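Local coordinates for protein esterase (Alcaligenes sp., PDB 1QLW) that probably hydrolyses carboxylic ester bonds, as a bacterial esterase of the alpha/beta-hydrolase fold, at residues Met50-Gln55 against Tyr100-Ser105. Numbering follows the deposited sequence.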
loop_
_atom_site.group_PDB
_atom_site.type_symbol
_atom_site.label_atom_id
_atom_site.label_comp_id
_atom_site.label_asym_id
_atom_site.label_seq_id
_atom_site.Cartn_x
_atom_site.Cartn_y
_atom_site.Cartn_z
ATOM N N MET A 50 4.693 -2.052 -10.469
ATOM C CA MET A 50 4.046 -0.881 -9.864
ATOM C C MET A 50 2.601 -1.209 -9.496
ATOM O O MET A 50 1.800 -1.556 -10.390
ATOM C CB MET A 50 4.094 0.282 -10.866
ATOM C CG MET A 50 3.378 1.540 -10.406
ATOM S SD MET A 50 3.542 2.872 -11.615
ATOM C CE MET A 50 2.331 2.381 -12.851
ATOM N N TYR A 51 2.262 -1.076 -8.227
ATOM C CA TYR A 51 0.886 -1.217 -7.741
ATOM C C TYR A 51 0.027 -0.053 -8.212
ATOM O O TYR A 51 0.439 1.110 -8.130
ATOM C CB TYR A 51 0.913 -1.190 -6.215
ATOM C CG TYR A 51 -0.444 -1.170 -5.540
ATOM C CD1 TYR A 51 -1.253 -2.312 -5.515
ATOM C CD2 TYR A 51 -0.914 -0.026 -4.927
ATOM C CE1 TYR A 51 -2.484 -2.287 -4.891
ATOM C CE2 TYR A 51 -2.147 -0.008 -4.296
ATOM C CZ TYR A 51 -2.927 -1.155 -4.263
ATOM O OH TYR A 51 -4.134 -1.092 -3.592
ATOM N N VAL A 52 -1.183 -0.370 -8.657
ATOM C CA VAL A 52 -2.149 0.610 -9.112
ATOM C C VAL A 52 -3.516 0.306 -8.499
ATOM O O VAL A 52 -4.041 -0.795 -8.695
ATOM C CB VAL A 52 -2.286 0.619 -10.647
ATOM C CG1 VAL A 52 -3.202 1.756 -11.088
ATOM C CG2 VAL A 52 -0.924 0.709 -11.334
ATOM N N ARG A 53 -4.108 1.274 -7.813
ATOM C CA ARG A 53 -5.472 1.171 -7.290
ATOM C C ARG A 53 -6.325 2.138 -8.091
ATOM O O ARG A 53 -5.977 3.322 -8.195
ATOM C CB ARG A 53 -5.519 1.545 -5.811
ATOM C CG ARG A 53 -6.922 1.549 -5.224
ATOM C CD ARG A 53 -7.496 0.183 -5.149
ATOM N NE ARG A 53 -8.663 0.158 -4.270
ATOM C CZ ARG A 53 -9.447 -0.896 -4.115
ATOM N NH1 ARG A 53 -9.132 -1.968 -4.828
ATOM N NH2 ARG A 53 -10.486 -0.887 -3.291
ATOM N N TYR A 54 -7.422 1.681 -8.681
ATOM C CA TYR A 54 -8.282 2.527 -9.503
ATOM C C TYR A 54 -9.688 2.598 -8.903
ATOM O O TYR A 54 -10.221 1.651 -8.311
ATOM C CB TYR A 54 -8.327 2.036 -10.958
ATOM C CG TYR A 54 -9.033 0.732 -11.227
ATOM C CD1 TYR A 54 -10.400 0.703 -11.494
ATOM C CD2 TYR A 54 -8.351 -0.484 -11.235
ATOM C CE1 TYR A 54 -11.058 -0.486 -11.747
ATOM C CE2 TYR A 54 -9.020 -1.671 -11.495
ATOM C CZ TYR A 54 -10.372 -1.681 -11.736
ATOM O OH TYR A 54 -11.009 -2.880 -11.961
ATOM N N GLN A 55 -10.294 3.771 -9.097
ATOM C CA GLN A 55 -11.689 4.011 -8.744
ATOM C C GLN A 55 -12.299 4.787 -9.907
ATOM O O GLN A 55 -11.703 5.751 -10.389
ATOM C CB GLN A 55 -11.811 4.717 -7.406
ATOM C CG GLN A 55 -11.432 3.783 -6.263
ATOM C CD GLN A 55 -11.731 4.207 -4.866
ATOM O OE1 GLN A 55 -12.580 3.647 -4.160
ATOM N NE2 GLN A 55 -11.000 5.217 -4.446
ATOM N N TYR A 100 -6.282 6.748 -10.750
ATOM C CA TYR A 100 -5.338 5.623 -10.719
ATOM C C TYR A 100 -4.227 6.047 -9.765
ATOM O O TYR A 100 -3.455 6.937 -10.117
ATOM C CB TYR A 100 -4.826 5.272 -12.108
ATOM C CG TYR A 100 -5.881 4.628 -12.972
ATOM C CD1 TYR A 100 -6.932 5.347 -13.510
ATOM C CD2 TYR A 100 -5.858 3.265 -13.234
ATOM C CE1 TYR A 100 -7.939 4.735 -14.227
ATOM C CE2 TYR A 100 -6.840 2.645 -13.979
ATOM C CZ TYR A 100 -7.887 3.378 -14.472
ATOM O OH TYR A 100 -8.880 2.783 -15.203
ATOM N N VAL A 101 -4.207 5.501 -8.565
ATOM C CA VAL A 101 -3.275 5.930 -7.515
ATOM C C VAL A 101 -2.229 4.838 -7.366
ATOM O O VAL A 101 -2.562 3.698 -7.007
ATOM C CB VAL A 101 -3.990 6.203 -6.189
ATOM C CG1 VAL A 101 -2.973 6.587 -5.113
ATOM C CG2 VAL A 101 -5.052 7.294 -6.319
ATOM N N ILE A 102 -0.975 5.186 -7.629
ATOM C CA ILE A 102 0.099 4.204 -7.643
ATOM C C ILE A 102 0.902 4.201 -6.352
ATOM O O ILE A 102 0.902 5.164 -5.585
ATOM C CB ILE A 102 1.042 4.407 -8.851
ATOM C CG1 ILE A 102 1.925 5.643 -8.731
ATOM C CG2 ILE A 102 0.230 4.444 -10.141
ATOM C CD1 ILE A 102 3.354 5.531 -9.079
ATOM N N ASP A 103 1.606 3.076 -6.139
ATOM C CA ASP A 103 2.810 3.085 -5.313
ATOM C C ASP A 103 3.983 2.923 -6.291
ATOM O O ASP A 103 3.979 2.014 -7.117
ATOM C CB ASP A 103 2.875 1.985 -4.260
ATOM C CG ASP A 103 1.951 2.239 -3.077
ATOM O OD1 ASP A 103 1.502 3.403 -2.897
ATOM O OD2 ASP A 103 1.747 1.298 -2.269
ATOM N N GLN A 104 4.955 3.833 -6.187
ATOM C CA GLN A 104 6.122 3.744 -7.050
ATOM C C GLN A 104 6.767 2.365 -6.974
ATOM O O GLN A 104 6.702 1.693 -5.940
ATOM C CB GLN A 104 7.202 4.730 -6.627
ATOM C CG GLN A 104 7.004 6.176 -7.037
ATOM C CD GLN A 104 8.231 7.008 -6.743
ATOM O OE1 GLN A 104 9.364 6.554 -6.986
ATOM N NE2 GLN A 104 8.052 8.204 -6.214
ATOM N N SER A 105 7.438 1.985 -8.050
ATOM C CA SER A 105 8.286 0.797 -7.991
ATOM C C SER A 105 9.175 0.892 -6.752
ATOM O O SER A 105 9.736 1.949 -6.445
ATOM C CB SER A 105 9.146 0.748 -9.245
ATOM O OG SER A 105 8.369 0.598 -10.413
#
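An antiparallel strand pairing in the central sheet of the alpha/beta-hydrolase fold joins Met50-Gln55 to Tyr100-Ser105; strand 99-103 lies between the antiparallel strand 43-57 and the parallel strand 65-68. Arg53 and Val101 form a hydrogen-bonded pair: Arg53 N gives a nearly straight bond to Val101 O (3.0 Å), and Val101 N returns one of 2.8 Å to Arg53 O, lying in that carbonyl's plane. Asp103 N reaches Tyr51 O at 3.0 Å, more bent and from above the carbonyl plane.

On one face of the sheet the polar ends of Tyr51, Arg53 and Asp103 find partners in both subunits. Arg53 NH1 bonds Ser20 and its NH2 bridges to Asp89 of the second subunit, whose Glu79 pairs with Tyr51 OH; Asp103 takes the backbone N of Arg109 and a salt bridge from Arg109 of the second subunit.

On the opposite face lie Val52, Tyr54, Tyr100 and Ile102. Met50, anti at chi1 (176°) and bent at chi3, reaches Ile102 obliquely, SD 3.7 Å from Ile102 CD1. Val52 CG1 abuts the edge of the Tyr100 ring, 3.7 Å from Tyr100 CD2. The Tyr54 and Tyr100 rings run alongside, planes 21° apart but barely overlapping; instead Tyr54 CB sits over the Tyr100 face, a CH-pi contact. An alanine in place of Tyr100 would probably loosen this packing, losing the ring edge beside Val52 CG1 and the ring face under Tyr54 CB, which lies 3.7 Å from the Tyr100 ring centroid.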